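Local coordinates for protein phenylalanine hydroxylase (Colwellia psychrerythraea, PDB 2V27) that probably hydroxylates L-phenylalanine to L-tyrosine, using dioxygen and tetrahydrobiopterin at a single bound iron, at residues 42-47 with 228-233; 54-57 with 61-64; 77-82 with 126-131; 89-94 with 141-146; 188-193 with 222-227. All blocks are in the same frame, centred on the assembly; numbering follows the deposited sequence. Where two conformers were deposited one is given.

Overall arrangement
Interactions 2, 3 and 4 are buried, whereas 1 and 5 lie partly open and draw on water. Interaction 3 sits nearest the centre of the chain, holds the iron ligand H127, and joins helix 120-131 to strand 78-82 by purely apolar packing. It touches interaction 4, an aromatic helix crossing, with which it shares a sulfate; it also touches interaction 2, a meeting of two prolines between helices, and interaction 1, where a glutamate at the start of helix 45-54 holds the loop 228-233. That loop continues the strand of interaction 5, whose tyrosine meets helix 188-196 partly through waters. Interactions 3 and 5 lie on opposite sides of the chain's centre.

Interaction 1: 42-47 with 228-233; sequences KACDEY and TKVSDL
The carboxylate of E46 has V230 over one face: CG2 sits 3.5 Å from E46 CD, and the V230 backbone N reaches OE2 from the same side. That N-H to OE2 bond is 2.9 Å long and fairly straight at 161°, though it comes from well above the carboxylate plane. A bend at chi2 (92°) turns the end of the E46 chain so that it slides past V230 in the opposite direction. OE2 also accepts from water 1 at 2.6 Å, and the same water takes the N-H of S231, so one oxygen holds two successive amides, V230's directly and S231's through the water. E46 stands in the first turn of helix 45-54, with C44 as its N-cap; C44 SG accepts a weak bond from Y47 N and rests 3.9 Å from V230 CG2. With an alanine in place of E46, the V230 amide would probably be left without its acceptor and water 1 without one of its holds. Beyond the contact, the loop is braced from within by D232, whose OD1 forms a salt bridge to K229 NZ at 2.6 Å. V230 packs against N133 and against F136 of helix 134-147, while E46 also touches N133 and L130.

Interaction 2: 54-57 with 61-64; sequences LNLP and IPQL
P57 and P62 meet ring against ring, their side chains crossing at about a right angle. P62 CB does most of the touching: it lies 3.8 Å from P57 CG and equally 3.8 Å from P57 CD, so it rests against the CG-CD edge of the P57 ring. P57 CG is also 4.0 Å from P62 CD. L56 adds a looser contact, its CD2 branch coming to 4.4 Å from P62 CG. With CG beside its own backbone N (chi1 -65°) and an extended chi2, the L56 side chain ends nearer to P62 than it starts.

The next shell sets these rings in place. N55, with a positive phi of 47°, is where the chain leaves helix 45-54 and turns toward P57. From helix 22-38, W28 packs on P62 and gives its NE1 hydrogen bond to P57 O, while N25 OD1 receives I61 N, so one helix holds the backbone on both sides of the turn. V67 of helix 64-75 touches L56 and P62, and L56 goes on to I124 of helix 120-131, its side chain about 10 Å from that of the iron ligand H127. A glycine in place of P57 would probably open a gap beside P62 CB and give this connection between helices more freedom to flex.

The meeting is wholly apolar, and neither proline has an N-H to offer. Its fit therefore rests on shape, with the directional bonds left to the flanking backbone atoms and helix 22-38.

Interaction 3: 77-82 with 126-131; sequences WECYPV and GHCPLL. With FE (Fe (III) ion), chain E; SO4 (sulfate ion), chain F.
L131 sets one methyl squarely over the indole of W77. Its CD2 stands 4.2 Å from the centroid of the six-membered ring and only 12° off the ring normal, a clear CH-pi contact; the nearest ring atom is W77 CD2, at 4.1 Å. In W77, chi1 (-84°) puts the ring beside the backbone N, and chi2 (76°) turns its face to L131. One helical turn back, C128 and C79 approach sulfur to sulfur: the SG atoms are 3.8 Å apart, a packing distance far too long for a disulfide.

The helix residue next to C128 turns elsewhere. H127 binds the ferric ion through NE2 at 2.2 Å, and with H122 and E167 it makes the two-histidine, one-carboxylate facial triad of this hydroxylase family. Waters 2 and 3 are also bound to the metal. At P129, which has no N-H for the turn before, the helix is kinked just beyond this ligand. On the strand, Y80 points to another side and its OH bonds a sulfate, probably from the crystallisation liquor, at O1 (2.7 Å).

Strand 78-82 runs parallel to strand 99-103, the chain passing through helix 88-96 between them. F100 of the second strand touches W77 and L131 and meets the H127 ring, while helix 134-147 packs on W77 and helix 45-54 on P129.

Interaction 4: 89-94 with 141-146; sequences GEFFRL and EAYGKM. With SO4 (sulfate ion), chain F.
Helix 88-96, which presses F92 against Y143 and G144, carries R93 on another side, where sulfate O1 is gripped by NH1 (2.9 Å) and by NH2 (3.2 Å). The same guanidinium holds E90 side-on, NE to OE1 and NH2 to OE2, the latter at 2.7 Å. L94 CD2 lies over one of its faces. These partners in and over its plane fix the group's rotation; Y80 and K99 also bond the sulfate, and E97 salt-bridges R93.

The helices meet without polar bonds, crossing at -138° with axes 7.7 Å apart. G144 makes room: a CB there would fall 3.1 Å from F92 O, and F92 CB rests 3.6 Å from G144 O. The rings of F92 and Y143 meet obliquely, planes at 36°, with CE2 of F92 3.5 Å from CE2 of Y143. With CG swung opposite the backbone N (chi1 169°), the Y143 ring is carried to both phenylalanines, and F91 CE2 touches its edge. H274 of the C-terminal histidine tag stacks on F91 and meets F92 edge-to-face.

Outside the pair, helix 152-167 packs R155 on F92 and L158 on Y143, while F91 and L94 pack on P101 of strand 99-103.

Interaction 5: 188-193 with 222-227; sequences PGETDY and PIYYML
P222, just before the strand, lies near Y193, whose OH comes to 4.2 Å from P222 N but makes its hydrogen bond one residue earlier, to Q221 O. I223 points away from the helix and lies against D201 and K203 of the neighbouring strand.

Y224 carries the contact. Its OH lies in the plane of the Y193 ring, at the edge, 3.2 Å from CD2 and just as near CE2, while Y193 CE2 sits at the edge of the Y224 ring, 3.8 Å from CE1. With CG opposite the backbone N (chi1 173°), Y193 swings its ring toward the strand. Two waters complete the link to E190. Water 4 accepts from Y224 OH at 2.6 Å and donates to both E190 O and OE1; water 5 donates to Y224 OH at 3.0 Å and to E190 OE1 at 2.7 Å. The phenol is thus both donor and acceptor. E190 OE2 is held by a salt bridge to K265 of the second subunit, whose F261 also packs on E190.

Y225 turns to the other side, where F164 meets it edge-to-face.

Strand 223-227 is an inner strand of the mixed sheet; the Y193-Y224 pair and the waters between Y224 and E190 lay helix 188-196 against it within the mainly helical catalytic fold of the aromatic amino acid hydroxylases, the E190 side chain being about 10 Å from the iron.

Interaction 1: 42-47 with 228-233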
# COMPACT_ATOMS: atom_id res chain seq x y z
N LYS B 42 24.95 -0.03 2.52
CA LYS B 42 23.59 -0.28 3.02
C LYS B 42 23.41 -1.76 3.27
O LYS B 42 22.91 -2.13 4.33
CB LYS B 42 22.53 0.25 2.04
CG LYS B 42 22.66 1.82 1.90
CD LYS B 42 21.54 2.43 1.06
CE LYS B 42 21.80 3.94 0.67
NZ LYS B 42 21.74 4.05 -0.87
N ALA B 43 23.82 -2.61 2.31
CA ALA B 43 23.78 -4.04 2.56
C ALA B 43 24.81 -4.35 3.66
O ALA B 43 25.89 -3.72 3.74
CB ALA B 43 24.12 -4.81 1.30
N CYS B 44 24.46 -5.26 4.56
CA CYS B 44 25.38 -5.63 5.66
C CYS B 44 26.68 -6.25 5.15
O CYS B 44 26.72 -6.85 4.05
CB CYS B 44 24.69 -6.58 6.62
SG CYS B 44 24.24 -8.27 5.92
N ASP B 45 27.72 -6.17 5.97
CA ASP B 45 29.00 -6.76 5.64
C ASP B 45 28.91 -8.25 5.26
O ASP B 45 29.63 -8.73 4.38
CB ASP B 45 29.94 -6.61 6.83
CG ASP B 45 30.34 -5.19 7.10
OD1 ASP B 45 30.02 -4.29 6.32
OD2 ASP B 45 30.99 -5.00 8.16
N GLU B 46 28.01 -8.98 5.94
CA GLU B 46 27.89 -10.43 5.70
C GLU B 46 27.45 -10.70 4.25
O GLU B 46 27.85 -11.68 3.64
CB GLU B 46 26.91 -11.07 6.69
CG GLU B 46 27.32 -10.94 8.19
CD GLU B 46 26.77 -9.70 8.91
OE1 GLU B 46 26.56 -8.64 8.27
OE2 GLU B 46 26.46 -9.89 10.11
N TYR B 47 26.58 -9.82 3.75
CA TYR B 47 26.08 -9.90 2.40
C TYR B 47 27.23 -9.59 1.40
O TYR B 47 27.41 -10.34 0.43
CB TYR B 47 24.87 -8.95 2.20
CG TYR B 47 24.40 -8.91 0.77
CD1 TYR B 47 23.43 -9.83 0.32
CD2 TYR B 47 24.94 -8.01 -0.14
CE1 TYR B 47 22.98 -9.80 -1.00
CE2 TYR B 47 24.52 -7.98 -1.48
CZ TYR B 47 23.56 -8.87 -1.90
OH TYR B 47 23.18 -8.87 -3.21
N THR B 228 21.34 -7.22 15.45
CA THR B 228 22.59 -6.44 15.47
C THR B 228 23.66 -7.02 14.54
O THR B 228 24.63 -6.33 14.18
CB THR B 228 23.18 -6.39 16.86
OG1 THR B 228 23.60 -7.71 17.25
CG2 THR B 228 22.17 -5.78 17.87
N LYS B 229 23.53 -8.31 14.19
CA LYS B 229 24.45 -9.00 13.28
C LYS B 229 23.67 -10.20 12.74
O LYS B 229 22.76 -10.68 13.43
CB LYS B 229 25.74 -9.49 14.00
CG LYS B 229 25.51 -10.19 15.30
CD LYS B 229 26.81 -10.56 16.07
CE LYS B 229 26.50 -11.49 17.31
NZ LYS B 229 25.50 -12.74 17.25
N VAL B 230 24.03 -10.67 11.56
CA VAL B 230 23.36 -11.87 11.00
C VAL B 230 23.51 -13.07 11.93
O VAL B 230 22.60 -13.90 12.02
CB VAL B 230 23.93 -12.13 9.59
CG1 VAL B 230 23.43 -13.49 9.03
CG2 VAL B 230 23.52 -11.02 8.66
N SER B 231 24.63 -13.17 12.65
CA SER B 231 24.78 -14.34 13.51
C SER B 231 23.80 -14.30 14.70
O SER B 231 23.64 -15.33 15.38
CB SER B 231 26.21 -14.50 13.98
OG SER B 231 26.58 -13.39 14.75
N ASP B 232 23.06 -13.19 14.88
CA ASP B 232 21.94 -13.23 15.84
C ASP B 232 20.85 -14.26 15.50
O ASP B 232 20.08 -14.73 16.36
CB ASP B 232 21.30 -11.84 16.08
CG ASP B 232 22.28 -10.83 16.75
OD1 ASP B 232 23.31 -11.25 17.32
OD2 ASP B 232 22.01 -9.60 16.71
N LEU B 233 20.80 -14.66 14.23
CA LEU B 233 19.86 -15.72 13.85
C LEU B 233 20.19 -17.06 14.54
O LEU B 233 19.32 -17.93 14.61
CB LEU B 233 19.83 -15.92 12.31
CG LEU B 233 19.31 -14.73 11.48
CD1 LEU B 233 19.67 -14.92 9.97
CD2 LEU B 233 17.84 -14.54 11.72
O HOH W 1 27.06 -11.93 11.69

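Interaction 2: 54-57 with 61-64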
# COMPACT_ATOMS: atom_id res chain seq x y z
N LEU B 54 30.42 -15.56 -4.24
CA LEU B 54 29.67 -16.00 -5.43
C LEU B 54 30.32 -15.56 -6.74
O LEU B 54 30.19 -16.27 -7.74
CB LEU B 54 28.21 -15.48 -5.46
CG LEU B 54 27.31 -16.09 -4.40
CD1 LEU B 54 25.93 -15.48 -4.61
CD2 LEU B 54 27.24 -17.62 -4.45
N ASN B 55 30.95 -14.37 -6.74
CA ASN B 55 31.50 -13.82 -7.97
C ASN B 55 30.49 -13.91 -9.11
O ASN B 55 30.79 -14.40 -10.18
CB ASN B 55 32.85 -14.50 -8.27
CG ASN B 55 33.57 -13.94 -9.51
OD1 ASN B 55 33.34 -12.83 -9.94
ND2 ASN B 55 34.52 -14.75 -10.04
N LEU B 56 29.30 -13.35 -8.89
CA LEU B 56 28.24 -13.36 -9.89
C LEU B 56 28.64 -12.58 -11.14
O LEU B 56 29.34 -11.56 -11.06
CB LEU B 56 26.96 -12.74 -9.29
CG LEU B 56 26.34 -13.55 -8.12
CD1 LEU B 56 25.17 -12.72 -7.59
CD2 LEU B 56 25.86 -14.94 -8.52
N PRO B 57 28.14 -13.02 -12.32
CA PRO B 57 28.44 -12.25 -13.54
C PRO B 57 27.58 -10.99 -13.53
O PRO B 57 26.41 -11.03 -13.08
CB PRO B 57 28.02 -13.18 -14.68
CG PRO B 57 27.00 -14.23 -14.05
CD PRO B 57 27.33 -14.24 -12.54
N ILE B 61 22.67 -13.59 -17.04
CA ILE B 61 22.09 -14.43 -15.98
C ILE B 61 22.97 -15.69 -15.72
O ILE B 61 23.26 -16.45 -16.66
CB ILE B 61 20.64 -14.82 -16.31
CG1 ILE B 61 19.79 -13.54 -16.54
CG2 ILE B 61 20.05 -15.74 -15.20
CD1 ILE B 61 18.47 -13.80 -17.23
N PRO B 62 23.42 -15.93 -14.46
CA PRO B 62 24.23 -17.13 -14.25
C PRO B 62 23.40 -18.39 -14.38
O PRO B 62 22.21 -18.40 -14.07
CB PRO B 62 24.75 -16.97 -12.79
CG PRO B 62 23.67 -16.18 -12.11
CD PRO B 62 23.25 -15.15 -13.20
N GLN B 63 24.05 -19.48 -14.83
CA GLN B 63 23.44 -20.80 -14.71
C GLN B 63 23.33 -21.17 -13.24
O GLN B 63 24.25 -20.84 -12.44
CB GLN B 63 24.30 -21.81 -15.47
CG GLN B 63 24.32 -21.50 -16.96
CD GLN B 63 22.96 -21.58 -17.59
OE1 GLN B 63 22.17 -22.48 -17.29
NE2 GLN B 63 22.67 -20.63 -18.48
N LEU B 64 22.23 -21.86 -12.89
CA LEU B 64 21.99 -22.25 -11.48
C LEU B 64 23.21 -23.02 -10.95
O LEU B 64 23.65 -22.81 -9.83
CB LEU B 64 20.68 -23.01 -11.28
CG LEU B 64 19.45 -22.12 -11.49
CD1 LEU B 64 18.16 -22.84 -11.01
CD2 LEU B 64 19.60 -20.74 -10.84

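Interaction 3: 77-82 with 126-131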
# COMPACT_ATOMS: atom_id res chain seq x y z
N TRP B 77 24.40 -25.85 0.64
CA TRP B 77 23.16 -25.49 -0.05
C TRP B 77 23.26 -25.63 -1.56
O TRP B 77 24.37 -25.75 -2.11
CB TRP B 77 22.76 -24.04 0.30
CG TRP B 77 22.00 -24.05 1.62
CD1 TRP B 77 22.50 -24.21 2.93
CD2 TRP B 77 20.57 -23.90 1.77
NE1 TRP B 77 21.45 -24.20 3.85
CE2 TRP B 77 20.27 -24.00 3.16
CE3 TRP B 77 19.50 -23.75 0.86
CZ2 TRP B 77 18.95 -23.90 3.66
CZ3 TRP B 77 18.17 -23.66 1.35
CH2 TRP B 77 17.92 -23.73 2.76
N GLU B 78 22.11 -25.62 -2.25
CA GLU B 78 22.08 -25.53 -3.72
C GLU B 78 20.85 -24.70 -4.12
O GLU B 78 19.89 -24.56 -3.29
CB GLU B 78 21.94 -26.91 -4.38
CG GLU B 78 20.68 -27.69 -3.93
CD GLU B 78 20.74 -29.16 -4.31
OE1 GLU B 78 20.08 -29.49 -5.31
OE2 GLU B 78 21.40 -29.93 -3.58
N CYS B 79 20.87 -24.19 -5.36
CA CYS B 79 19.70 -23.55 -5.95
C CYS B 79 18.89 -24.66 -6.59
O CYS B 79 19.47 -25.57 -7.22
CB CYS B 79 20.09 -22.59 -7.08
SG CYS B 79 21.05 -21.17 -6.52
N TYR B 80 17.59 -24.56 -6.49
CA TYR B 80 16.73 -25.63 -6.97
C TYR B 80 15.73 -25.01 -7.91
O TYR B 80 14.89 -24.21 -7.49
CB TYR B 80 16.04 -26.27 -5.76
CG TYR B 80 15.12 -27.43 -6.04
CD1 TYR B 80 15.58 -28.74 -5.85
CD2 TYR B 80 13.81 -27.23 -6.43
CE1 TYR B 80 14.74 -29.82 -6.05
CE2 TYR B 80 12.97 -28.31 -6.66
CZ TYR B 80 13.47 -29.60 -6.45
OH TYR B 80 12.65 -30.68 -6.68
N PRO B 81 15.83 -25.31 -9.21
CA PRO B 81 14.90 -24.71 -10.20
C PRO B 81 13.45 -25.15 -10.04
O PRO B 81 13.17 -26.34 -9.84
CB PRO B 81 15.48 -25.20 -11.54
CG PRO B 81 16.11 -26.49 -11.16
CD PRO B 81 16.80 -26.21 -9.85
N VAL B 82 12.54 -24.17 -10.12
CA VAL B 82 11.10 -24.42 -10.07
C VAL B 82 10.49 -23.69 -11.27
O VAL B 82 10.74 -22.50 -11.45
CB VAL B 82 10.45 -24.06 -8.69
CG1 VAL B 82 10.95 -25.03 -7.60
CG2 VAL B 82 10.71 -22.59 -8.27
N GLY B 126 19.28 -11.22 -4.34
CA GLY B 126 18.78 -10.90 -3.00
C GLY B 126 19.13 -11.88 -1.88
O GLY B 126 19.39 -11.45 -0.74
N HIS B 127 19.01 -13.21 -2.17
CA HIS B 127 19.17 -14.24 -1.12
C HIS B 127 20.46 -15.06 -1.19
O HIS B 127 21.11 -15.37 -0.19
CB HIS B 127 17.97 -15.20 -1.10
CG HIS B 127 16.67 -14.55 -0.69
ND1 HIS B 127 16.51 -13.80 0.47
CD2 HIS B 127 15.48 -14.50 -1.34
CE1 HIS B 127 15.27 -13.35 0.52
NE2 HIS B 127 14.63 -13.75 -0.56
N CYS B 128 20.88 -15.41 -2.41
CA CYS B 128 21.96 -16.39 -2.52
C CYS B 128 23.30 -15.91 -1.88
O CYS B 128 24.03 -16.73 -1.31
CB CYS B 128 22.13 -16.82 -3.98
SG CYS B 128 20.85 -17.98 -4.44
N PRO B 129 23.64 -14.61 -1.95
CA PRO B 129 24.91 -14.28 -1.28
C PRO B 129 24.91 -14.61 0.23
O PRO B 129 25.96 -15.02 0.79
CB PRO B 129 25.06 -12.77 -1.50
CG PRO B 129 24.26 -12.50 -2.76
CD PRO B 129 23.05 -13.43 -2.64
N LEU B 130 23.77 -14.46 0.90
CA LEU B 130 23.72 -14.82 2.30
C LEU B 130 23.63 -16.33 2.59
O LEU B 130 23.94 -16.76 3.71
CB LEU B 130 22.61 -14.00 3.00
CG LEU B 130 23.11 -12.58 3.27
CD1 LEU B 130 21.85 -11.71 3.55
CD2 LEU B 130 24.05 -12.52 4.43
N LEU B 131 23.25 -17.11 1.56
CA LEU B 131 23.26 -18.55 1.73
C LEU B 131 24.67 -19.14 1.76
O LEU B 131 24.87 -20.33 2.10
CB LEU B 131 22.39 -19.27 0.68
CG LEU B 131 20.86 -19.08 0.81
CD1 LEU B 131 20.12 -19.60 -0.45
CD2 LEU B 131 20.33 -19.78 2.06
FE FE E . 12.60 -13.51 -1.23
S SO4 F . 14.39 -33.70 -5.15
O1 SO4 F . 13.22 -32.77 -5.05
O2 SO4 F . 14.29 -34.30 -6.50
O3 SO4 F . 15.67 -33.01 -4.98
O4 SO4 F . 14.22 -34.72 -4.06
O HOH W 2 10.44 -13.55 -1.88
O HOH W 3 12.46 -15.43 -2.05

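Interaction 4: 89-94 with 141-146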
# COMPACT_ATOMS: atom_id res chain seq x y z
N GLY B 89 3.96 -26.79 1.60
CA GLY B 89 4.55 -28.05 2.04
C GLY B 89 5.89 -28.34 1.35
O GLY B 89 6.90 -28.64 2.02
N GLU B 90 5.90 -28.14 0.04
CA GLU B 90 7.08 -28.36 -0.76
C GLU B 90 8.15 -27.30 -0.48
O GLU B 90 9.36 -27.64 -0.41
CB GLU B 90 6.73 -28.47 -2.23
CG GLU B 90 6.22 -29.89 -2.58
CD GLU B 90 7.34 -30.93 -2.59
OE1 GLU B 90 7.58 -31.61 -1.54
OE2 GLU B 90 8.02 -31.03 -3.63
N PHE B 91 7.75 -26.05 -0.25
CA PHE B 91 8.73 -25.03 0.11
C PHE B 91 9.50 -25.40 1.39
O PHE B 91 10.74 -25.37 1.41
CB PHE B 91 8.03 -23.69 0.29
CG PHE B 91 8.99 -22.57 0.56
CD1 PHE B 91 9.61 -21.89 -0.50
CD2 PHE B 91 9.28 -22.20 1.88
CE1 PHE B 91 10.51 -20.85 -0.25
CE2 PHE B 91 10.20 -21.17 2.13
CZ PHE B 91 10.79 -20.49 1.07
N PHE B 92 8.78 -25.75 2.45
CA PHE B 92 9.40 -26.20 3.69
C PHE B 92 10.31 -27.44 3.45
O PHE B 92 11.43 -27.52 3.94
CB PHE B 92 8.38 -26.49 4.81
CG PHE B 92 7.71 -25.26 5.32
CD1 PHE B 92 6.38 -25.03 5.09
CD2 PHE B 92 8.43 -24.36 6.09
CE1 PHE B 92 5.75 -23.87 5.58
CE2 PHE B 92 7.79 -23.18 6.61
CZ PHE B 92 6.48 -22.96 6.32
N ARG B 93 9.79 -28.41 2.71
CA ARG B 93 10.58 -29.62 2.43
C ARG B 93 11.89 -29.26 1.73
O ARG B 93 13.00 -29.73 2.16
CB ARG B 93 9.75 -30.56 1.56
CG ARG B 93 10.37 -31.97 1.40
CD ARG B 93 11.28 -32.06 0.16
NE ARG B 93 10.57 -32.01 -1.11
CZ ARG B 93 11.16 -32.24 -2.28
NH1 ARG B 93 12.44 -32.56 -2.28
NH2 ARG B 93 10.48 -32.19 -3.43
N LEU B 94 11.81 -28.43 0.69
CA LEU B 94 13.07 -28.02 -0.00
C LEU B 94 14.05 -27.32 0.93
O LEU B 94 15.23 -27.72 0.98
CB LEU B 94 12.81 -27.23 -1.28
CG LEU B 94 12.02 -28.08 -2.31
CD1 LEU B 94 11.47 -27.07 -3.34
CD2 LEU B 94 12.96 -29.12 -3.00
N GLU B 141 17.74 -23.38 6.87
CA GLU B 141 17.46 -24.82 7.00
C GLU B 141 16.53 -25.11 8.21
O GLU B 141 15.59 -25.92 8.09
CB GLU B 141 18.80 -25.56 7.16
CG GLU B 141 18.65 -27.09 7.30
CD GLU B 141 19.96 -27.77 7.64
OE1 GLU B 141 21.00 -27.10 7.71
OE2 GLU B 141 19.95 -29.02 7.78
N ALA B 142 16.83 -24.52 9.35
CA ALA B 142 16.04 -24.74 10.56
C ALA B 142 14.62 -24.25 10.32
O ALA B 142 13.63 -24.87 10.76
CB ALA B 142 16.65 -24.02 11.74
N TYR B 143 14.46 -23.14 9.59
CA TYR B 143 13.14 -22.60 9.31
C TYR B 143 12.36 -23.64 8.49
O TYR B 143 11.17 -23.94 8.72
CB TYR B 143 13.28 -21.25 8.58
CG TYR B 143 11.95 -20.80 8.06
CD1 TYR B 143 11.07 -20.06 8.88
CD2 TYR B 143 11.51 -21.12 6.75
CE1 TYR B 143 9.81 -19.64 8.44
CE2 TYR B 143 10.23 -20.68 6.29
CZ TYR B 143 9.36 -19.95 7.17
OH TYR B 143 8.12 -19.55 6.77
N GLY B 144 13.03 -24.22 7.47
CA GLY B 144 12.38 -25.25 6.68
C GLY B 144 11.93 -26.41 7.58
O GLY B 144 10.80 -26.90 7.43
N LYS B 145 12.80 -26.84 8.50
CA LYS B 145 12.40 -27.92 9.42
C LYS B 145 11.20 -27.55 10.30
O LYS B 145 10.38 -28.41 10.60
CB LYS B 145 13.59 -28.38 10.23
CG LYS B 145 14.59 -29.11 9.36
CD LYS B 145 15.88 -29.38 10.14
CE LYS B 145 16.90 -30.20 9.33
NZ LYS B 145 18.28 -30.29 9.98
N MET B 146 11.10 -26.28 10.71
CA MET B 146 9.98 -25.83 11.55
C MET B 146 8.63 -26.06 10.87
O MET B 146 7.66 -26.40 11.56
CB MET B 146 10.12 -24.34 11.88
CG MET B 146 11.28 -23.90 12.71
SD MET B 146 11.25 -22.07 12.74
CE MET B 146 12.93 -21.83 13.28
S SO4 F . 14.39 -33.70 -5.15
O1 SO4 F . 13.22 -32.77 -5.05
O2 SO4 F . 14.29 -34.30 -6.50
O3 SO4 F . 15.67 -33.01 -4.98
O4 SO4 F . 14.22 -34.72 -4.06

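Interaction 5: 188-193 with 222-227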
# COMPACT_ATOMS: atom_id res chain seq x y z
N PRO B 188 15.78 -1.28 -5.62
CA PRO B 188 16.19 0.10 -5.25
C PRO B 188 15.11 0.79 -4.43
O PRO B 188 15.42 1.48 -3.44
CB PRO B 188 16.38 0.80 -6.64
CG PRO B 188 16.59 -0.37 -7.61
CD PRO B 188 15.71 -1.49 -7.09
N GLY B 189 13.85 0.59 -4.80
CA GLY B 189 12.73 1.28 -4.06
C GLY B 189 12.66 0.80 -2.60
O GLY B 189 12.58 1.63 -1.67
N GLU B 190 12.79 -0.50 -2.39
CA GLU B 190 12.81 -1.02 -1.02
C GLU B 190 14.04 -0.62 -0.22
O GLU B 190 13.93 -0.36 0.98
CB GLU B 190 12.72 -2.55 -1.02
CG GLU B 190 11.47 -3.15 -1.64
CD GLU B 190 10.15 -2.84 -0.89
OE1 GLU B 190 10.21 -2.26 0.20
OE2 GLU B 190 9.09 -3.17 -1.48
N THR B 191 15.20 -0.56 -0.88
CA THR B 191 16.42 -0.17 -0.18
C THR B 191 16.34 1.30 0.30
O THR B 191 16.70 1.62 1.44
CB THR B 191 17.64 -0.38 -1.11
OG1 THR B 191 17.87 -1.78 -1.20
CG2 THR B 191 18.89 0.27 -0.53
N ASP B 192 15.88 2.18 -0.60
CA ASP B 192 15.84 3.60 -0.24
C ASP B 192 14.87 3.78 0.93
O ASP B 192 15.18 4.46 1.90
CB ASP B 192 15.34 4.41 -1.43
CG ASP B 192 15.29 5.92 -1.17
OD1 ASP B 192 14.37 6.55 -1.69
OD2 ASP B 192 16.19 6.49 -0.54
N TYR B 193 13.72 3.14 0.88
CA TYR B 193 12.68 3.36 1.88
C TYR B 193 13.16 2.79 3.23
O TYR B 193 13.08 3.45 4.27
CB TYR B 193 11.40 2.68 1.40
CG TYR B 193 10.27 2.68 2.39
CD1 TYR B 193 9.31 3.74 2.47
CD2 TYR B 193 10.07 1.55 3.21
CE1 TYR B 193 8.23 3.66 3.38
CE2 TYR B 193 9.03 1.47 4.12
CZ TYR B 193 8.10 2.53 4.20
OH TYR B 193 7.03 2.43 5.09
N PRO B 222 5.20 -0.69 7.28
CA PRO B 222 5.20 0.26 8.40
C PRO B 222 6.15 -0.10 9.53
O PRO B 222 6.53 0.79 10.32
CB PRO B 222 3.74 0.27 8.89
CG PRO B 222 3.14 -1.00 8.37
CD PRO B 222 3.96 -1.50 7.20
N ILE B 223 6.62 -1.35 9.55
CA ILE B 223 7.43 -1.85 10.67
C ILE B 223 8.54 -2.77 10.12
O ILE B 223 8.26 -3.64 9.30
CB ILE B 223 6.58 -2.71 11.63
CG1 ILE B 223 5.50 -1.88 12.30
CG2 ILE B 223 7.49 -3.35 12.69
CD1 ILE B 223 4.45 -2.75 13.00
N TYR B 224 9.76 -2.56 10.63
CA TYR B 224 10.90 -3.47 10.39
C TYR B 224 11.43 -3.94 11.72
O TYR B 224 11.33 -3.20 12.75
CB TYR B 224 12.05 -2.73 9.67
CG TYR B 224 11.72 -2.37 8.24
CD1 TYR B 224 10.85 -1.32 7.95
CD2 TYR B 224 12.19 -3.14 7.16
CE1 TYR B 224 10.48 -1.02 6.62
CE2 TYR B 224 11.89 -2.81 5.82
CZ TYR B 224 11.01 -1.74 5.58
OH TYR B 224 10.60 -1.36 4.33
N TYR B 225 12.02 -5.14 11.72
CA TYR B 225 12.75 -5.64 12.91
C TYR B 225 14.25 -5.74 12.64
O TYR B 225 14.69 -6.15 11.59
CB TYR B 225 12.20 -6.97 13.40
CG TYR B 225 10.82 -6.78 13.97
CD1 TYR B 225 9.68 -7.01 13.18
CD2 TYR B 225 10.65 -6.38 15.31
CE1 TYR B 225 8.38 -6.83 13.72
CE2 TYR B 225 9.38 -6.21 15.86
CZ TYR B 225 8.23 -6.43 15.08
OH TYR B 225 6.95 -6.24 15.61
N MET B 226 15.02 -5.32 13.64
CA MET B 226 16.47 -5.24 13.52
C MET B 226 17.21 -6.22 14.42
O MET B 226 17.01 -6.20 15.65
CB MET B 226 16.93 -3.84 13.85
CG MET B 226 16.20 -2.73 13.05
SD MET B 226 16.91 -1.08 13.45
CE MET B 226 16.26 -0.85 15.09
N LEU B 227 18.07 -7.04 13.83
CA LEU B 227 19.11 -7.74 14.59
C LEU B 227 20.29 -6.78 14.76
O LEU B 227 20.27 -5.68 14.25
CB LEU B 227 19.58 -9.00 13.82
CG LEU B 227 18.50 -10.00 13.34
CD1 LEU B 227 19.20 -11.07 12.44
CD2 LEU B 227 17.77 -10.67 14.47
O HOH W 4 12.01 -1.97 2.18
O HOH W 5 8.50 -1.64 2.23